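Local coordinates for protein 5,10-methylenetetrahydrofolate dehydrogenase (PDB 5ZF1) that probably catalyses the NADP+-dependent oxidation of 5,10-methylenetetrahydrofolate to 5,10-methenyltetrahydrofolate in folate-borne one-carbon metabolism, at residues T34-I39 against Q83-D88; N52-A57 against A64-R69. All blocks are in the same frame, centred on the assembly; numbering follows the deposited sequence. Where two conformers were deposited one is given.

Interaction 1 (T34-I39 against Q83-D88)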
loop_
_atom_site.group_PDB
_atom_site.type_symbol
_atom_site.label_atom_id
_atom_site.label_comp_id
_atom_site.label_asym_id
_atom_site.label_seq_id
_atom_site.Cartn_x
_atom_site.Cartn_y
_atom_site.Cartn_z
ATOM N N THR B 34 22.049 -18.305 0.260
ATOM C CA THR B 34 22.843 -17.790 1.368
ATOM C C THR B 34 22.180 -16.556 1.956
ATOM O O THR B 34 21.670 -15.711 1.215
ATOM C CB THR B 34 24.253 -17.430 0.910
ATOM O OG1 THR B 34 24.174 -16.426 -0.108
ATOM C CG2 THR B 34 24.966 -18.668 0.347
ATOM N N ILE B 35 22.205 -16.456 3.285
ATOM C CA ILE B 35 21.663 -15.313 4.012
ATOM C C ILE B 35 22.699 -14.806 5.008
ATOM O O ILE B 35 23.417 -15.590 5.644
ATOM C CB ILE B 35 20.331 -15.659 4.717
ATOM C CG1 ILE B 35 19.784 -14.435 5.457
ATOM C CG2 ILE B 35 20.474 -16.823 5.672
ATOM C CD1 ILE B 35 18.435 -14.663 6.082
ATOM N N ARG B 36 22.784 -13.487 5.131
ATOM C CA ARG B 36 23.617 -12.826 6.127
ATOM C C ARG B 36 22.701 -12.015 7.025
ATOM O O ARG B 36 21.921 -11.192 6.535
ATOM C CB ARG B 36 24.658 -11.927 5.467
ATOM C CG ARG B 36 25.543 -12.651 4.467
ATOM C CD ARG B 36 26.511 -13.608 5.172
ATOM N NE ARG B 36 27.344 -14.332 4.212
ATOM C CZ ARG B 36 27.139 -15.589 3.832
ATOM N NH1 ARG B 36 26.132 -16.292 4.337
ATOM N NH2 ARG B 36 27.953 -16.148 2.948
ATOM N N CYS B 37 22.776 -12.258 8.327
ATOM C CA CYS B 37 21.965 -11.554 9.312
ATOM C C CYS B 37 22.865 -10.631 10.122
ATOM O O CYS B 37 23.768 -11.106 10.822
ATOM C CB CYS B 37 21.240 -12.537 10.234
ATOM S SG CYS B 37 20.150 -13.717 9.391
ATOM N N ILE B 38 22.611 -9.324 10.040
ATOM C CA ILE B 38 23.392 -8.338 10.773
ATOM C C ILE B 38 22.724 -8.095 12.116
ATOM O O ILE B 38 21.519 -7.818 12.183
ATOM C CB ILE B 38 23.529 -7.031 9.977
ATOM C CG1 ILE B 38 24.340 -7.268 8.712
ATOM C CG2 ILE B 38 24.185 -5.956 10.832
ATOM C CD1 ILE B 38 24.415 -6.055 7.804
ATOM N N ILE B 39 23.510 -8.219 13.182
ATOM C CA ILE B 39 23.078 -8.057 14.568
ATOM C C ILE B 39 23.859 -6.893 15.151
ATOM O O ILE B 39 25.094 -6.934 15.197
ATOM C CB ILE B 39 23.331 -9.326 15.402
ATOM C CG1 ILE B 39 22.195 -10.324 15.279
ATOM C CG2 ILE B 39 23.444 -8.975 16.870
ATOM C CD1 ILE B 39 20.963 -9.884 16.028
ATOM N N GLN B 83 26.238 -2.175 1.942
ATOM C CA GLN B 83 26.592 -1.987 0.538
ATOM C C GLN B 83 27.638 -2.994 0.085
ATOM O O GLN B 83 27.616 -3.429 -1.071
ATOM C CB GLN B 83 27.074 -0.553 0.289
ATOM C CG GLN B 83 27.260 -0.199 -1.195
ATOM C CD GLN B 83 25.971 -0.311 -2.024
ATOM O OE1 GLN B 83 24.864 -0.347 -1.486
ATOM N NE2 GLN B 83 26.122 -0.356 -3.343
ATOM N N ASN B 84 28.550 -3.390 0.979
ATOM C CA ASN B 84 29.488 -4.464 0.655
ATOM C C ASN B 84 28.762 -5.785 0.419
ATOM O O ASN B 84 29.083 -6.523 -0.521
ATOM C CB ASN B 84 30.515 -4.620 1.775
ATOM C CG ASN B 84 31.581 -3.541 1.740
ATOM O OD1 ASN B 84 31.367 -2.455 1.197
ATOM N ND2 ASN B 84 32.739 -3.834 2.323
ATOM N N LEU B 85 27.797 -6.113 1.283
ATOM C CA LEU B 85 27.007 -7.326 1.079
ATOM C C LEU B 85 26.173 -7.229 -0.189
ATOM O O LEU B 85 25.969 -8.238 -0.880
ATOM C CB LEU B 85 26.118 -7.572 2.298
ATOM C CG LEU B 85 26.849 -7.892 3.602
ATOM C CD1 LEU B 85 25.912 -7.805 4.793
ATOM C CD2 LEU B 85 27.478 -9.284 3.524
ATOM N N ASN B 86 25.711 -6.014 -0.524
ATOM C CA ASN B 86 24.993 -5.798 -1.775
ATOM C C ASN B 86 25.840 -6.205 -2.975
ATOM O O ASN B 86 25.331 -6.799 -3.926
ATOM C CB ASN B 86 24.579 -4.330 -1.906
ATOM C CG ASN B 86 23.389 -3.956 -1.025
ATOM O OD1 ASN B 86 22.663 -4.818 -0.516
ATOM N ND2 ASN B 86 23.183 -2.650 -0.849
ATOM N N GLU B 87 27.136 -5.895 -2.951
ATOM C CA GLU B 87 28.000 -6.151 -4.097
ATOM C C GLU B 87 28.650 -7.531 -4.076
ATOM O O GLU B 87 29.359 -7.876 -5.026
ATOM C CB GLU B 87 29.080 -5.070 -4.191
ATOM C CG GLU B 87 28.517 -3.664 -4.252
ATOM C CD GLU B 87 29.570 -2.595 -4.026
ATOM O OE1 GLU B 87 30.726 -2.947 -3.714
ATOM O OE2 GLU B 87 29.238 -1.398 -4.163
ATOM N N ASP B 88 28.409 -8.329 -3.040
ATOM C CA ASP B 88 29.010 -9.652 -2.900
ATOM C C ASP B 88 28.097 -10.697 -3.540
ATOM O O ASP B 88 27.068 -11.063 -2.967
ATOM C CB ASP B 88 29.248 -9.948 -1.422
ATOM C CG ASP B 88 30.022 -11.233 -1.194
ATOM O OD1 ASP B 88 30.097 -12.069 -2.121
ATOM O OD2 ASP B 88 30.555 -11.399 -0.083
#
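Leu85, the residue that carries its helix onto Arg36 and Ile38, has its backbone O bound by Lys117 NZ, which donates to the backbone O of Asn86 as well, so that two carbonyls near the end of the helix hold one lysine. While its backbone is held in this way, the isobutyl group of Leu85 points at the strand and divides its two methyls between two neighbours. CD1 of Leu85 meets CD1 of Ile38 at 3.8 Å, the two side chains running past each other in opposite senses; Ile38 reaches that far because its chain is fully extended beyond CB (chi2 175°). The other branch, CD2 of Leu85, lies 4.0 Å from CG of Arg36 and so touches the aliphatic foot of the arginine, not its charge. A bend at chi2 of Arg36 (-71°) turns the guanidinium back along its own strand, where NH1 donates to Ile35 O at 3.1 Å from well above the carbonyl plane. NE of Arg36 remains 6.1 Å from OD2 of Asp88, too far for a bridge, although a mild attraction is plausible. On the helix, ND2 of Asn86 binds OE1 of Gln83 at 2.9 Å in a fairly straight bond (158°). The example illustrates how one leucine, spread over several aliphatic neighbours, seats a helix end on a sheet: helix 75-87 lies against one face of strand 34-40, the middle strand of three, with Leu85 also resting on Val91 and on Ile94 of strand 93-96, while Ile39 turns to helix 44-60 on the opposite face.

Interaction 2 (N52-A57 against A64-R69)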
loop_
_atom_site.group_PDB
_atom_site.type_symbol
_atom_site.label_atom_id
_atom_site.label_comp_id
_atom_site.label_asym_id
_atom_site.label_seq_id
_atom_site.Cartn_x
_atom_site.Cartn_y
_atom_site.Cartn_z
ATOM N N ASN B 52 17.239 -18.597 15.921
ATOM C CA ASN B 52 16.120 -19.334 15.332
ATOM C C ASN B 52 16.164 -19.290 13.810
ATOM O O ASN B 52 15.888 -20.299 13.148
ATOM C CB ASN B 52 14.790 -18.770 15.837
ATOM C CG ASN B 52 14.641 -18.880 17.337
ATOM O OD1 ASN B 52 15.437 -19.530 18.009
ATOM N ND2 ASN B 52 13.609 -18.238 17.872
ATOM N N LYS B 53 16.484 -18.126 13.234
ATOM C CA LYS B 53 16.600 -18.033 11.781
ATOM C C LYS B 53 17.732 -18.917 11.273
ATOM O O LYS B 53 17.585 -19.599 10.251
ATOM C CB LYS B 53 16.805 -16.578 11.353
ATOM C CG LYS B 53 15.681 -15.634 11.813
ATOM C CD LYS B 53 16.032 -14.152 11.617
ATOM C CE LYS B 53 15.004 -13.252 12.297
ATOM N NZ LYS B 53 15.081 -11.821 11.853
ATOM N N VAL B 54 18.854 -18.946 12.000
ATOM C CA VAL B 54 19.993 -19.772 11.601
ATOM C C VAL B 54 19.660 -21.257 11.720
ATOM O O VAL B 54 20.023 -22.061 10.852
ATOM C CB VAL B 54 21.236 -19.408 12.437
ATOM C CG1 VAL B 54 22.381 -20.372 12.138
ATOM C CG2 VAL B 54 21.662 -17.981 12.161
ATOM N N GLU B 55 18.981 -21.652 12.796
ATOM C CA GLU B 55 18.595 -23.054 12.932
ATOM C C GLU B 55 17.639 -23.487 11.828
ATOM O O GLU B 55 17.734 -24.609 11.318
ATOM C CB GLU B 55 17.976 -23.307 14.307
ATOM C CG GLU B 55 18.973 -23.249 15.455
ATOM C CD GLU B 55 18.294 -23.242 16.813
ATOM O OE1 GLU B 55 17.099 -23.603 16.884
ATOM O OE2 GLU B 55 18.956 -22.889 17.813
ATOM N N ALA B 56 16.706 -22.621 11.437
ATOM C CA ALA B 56 15.826 -23.012 10.343
ATOM C C ALA B 56 16.573 -23.047 9.014
ATOM O O ALA B 56 16.271 -23.888 8.157
ATOM C CB ALA B 56 14.619 -22.074 10.259
ATOM N N ALA B 57 17.545 -22.152 8.822
ATOM C CA ALA B 57 18.350 -22.201 7.607
ATOM C C ALA B 57 19.077 -23.535 7.500
ATOM O O ALA B 57 19.046 -24.193 6.456
ATOM C CB ALA B 57 19.345 -21.043 7.583
ATOM N N ALA B 64 23.517 -19.840 6.336
ATOM C CA ALA B 64 23.345 -18.600 7.077
ATOM C C ALA B 64 24.624 -18.243 7.823
ATOM O O ALA B 64 25.322 -19.122 8.338
ATOM C CB ALA B 64 22.184 -18.722 8.067
ATOM N N LEU B 65 24.922 -16.949 7.875
ATOM C CA LEU B 65 26.054 -16.433 8.633
ATOM C C LEU B 65 25.605 -15.174 9.356
ATOM O O LEU B 65 24.951 -14.316 8.756
ATOM C CB LEU B 65 27.239 -16.130 7.714
ATOM C CG LEU B 65 28.535 -15.651 8.358
ATOM C CD1 LEU B 65 29.655 -16.643 8.046
ATOM C CD2 LEU B 65 28.898 -14.255 7.872
ATOM N N THR B 66 25.926 -15.075 10.641
ATOM C CA THR B 66 25.543 -13.926 11.450
ATOM C C THR B 66 26.722 -12.971 11.554
ATOM O O THR B 66 27.840 -13.391 11.867
ATOM C CB THR B 66 25.095 -14.362 12.845
ATOM O OG1 THR B 66 24.010 -15.290 12.728
ATOM C CG2 THR B 66 24.642 -13.159 13.659
ATOM N N ILE B 67 26.474 -11.694 11.284
ATOM C CA ILE B 67 27.490 -10.657 11.394
ATOM C C ILE B 67 27.131 -9.809 12.601
ATOM O O ILE B 67 26.121 -9.093 12.592
ATOM C CB ILE B 67 27.585 -9.803 10.126
ATOM C CG1 ILE B 67 28.062 -10.649 8.946
ATOM C CG2 ILE B 67 28.526 -8.636 10.358
ATOM C CD1 ILE B 67 27.182 -10.532 7.735
ATOM N N ASN B 68 27.946 -9.898 13.649
ATOM C CA ASN B 68 27.687 -9.178 14.886
ATOM C C ASN B 68 28.388 -7.827 14.852
ATOM O O ASN B 68 29.558 -7.731 14.467
ATOM C CB ASN B 68 28.153 -9.994 16.092
ATOM C CG ASN B 68 27.382 -11.285 16.256
ATOM O OD1 ASN B 68 26.377 -11.335 16.966
ATOM N ND2 ASN B 68 27.847 -12.343 15.596
ATOM N N ARG B 69 27.665 -6.783 15.238
ATOM C CA ARG B 69 28.242 -5.457 15.363
ATOM C C ARG B 69 27.887 -4.900 16.732
ATOM O O ARG B 69 26.956 -5.363 17.395
ATOM C CB ARG B 69 27.768 -4.522 14.238
ATOM C CG ARG B 69 28.366 -4.849 12.860
ATOM C CD ARG B 69 29.893 -4.716 12.852
ATOM N NE ARG B 69 30.467 -4.857 11.511
ATOM C CZ ARG B 69 31.032 -5.969 11.042
ATOM N NH1 ARG B 69 31.105 -7.058 11.797
ATOM N NH2 ARG B 69 31.525 -5.994 9.813
#
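Val54 and Thr66 approach each other at a slant, and a single methyl of the valine does the touching. CG2 of Val54 stands 3.6 Å from OG1 of Thr66 and 4.2 Å from CB of Ala64, placing it over two residues that share one face of the strand. The valine rotamer explains this: with CG1 anti to the backbone N (chi1 174°), CG2 swings beside that N and becomes the branch presented to the strand. Nearly one turn further on, Ala57 aims its CB at the CB of Ala64, and the two methyls meet at 3.7 Å. Ala64 is therefore shared by both helix residues, and with so little side chain between them the backbones come close, the CA atoms of Val54 and Ala64 being 5.8 Å apart. The segment axes run nearly antiparallel (160°), as expected where a helix returns the chain between two parallel strands: strand 34-40, helix 44-60 and strand 63-69 form a beta-alpha-beta unit. Leu65 turns its side chain the other way, toward Arg36 of the neighbouring strand, and Ala57 also touches Met286 of helix 277-298, so the helix is packed from more than the sheet side. At the far end of the strand, NH2 of Arg69 forms a salt bridge with Glu81 of the next helix. Across the contact itself no hydrogen bond forms; between these two segments the threonine oxygen meets a methyl. Cohesion here comes from van der Waals fit, mostly methyl on methyl with one methyl against a hydroxyl oxygen; small residues probably allow the short spacing, and no polar bond fixes the direction.

In the fold
Interactions 1 and 2 show how an alpha/beta layer is built from both faces of one parallel sheet. Helix 75-87 packs on one face in interaction 1 and helix 44-60 on the other in interaction 2; their strands, 34-40 and 63-69, are sheet neighbours joined by probable backbone hydrogen bonds such as Cys37 O to Ile67 N (2.8 Å). Neither contact has a hydrogen bond of its own. The central strand meets its helix through Ile38 and the aliphatic part of Arg36 against a buried leucine, whereas the outermost strand offers an alanine and a threonine to a valine and an alanine of its helix in a partly buried setting. Ile35 CG2 packs on Ala64 CB (3.5 Å), linking the two.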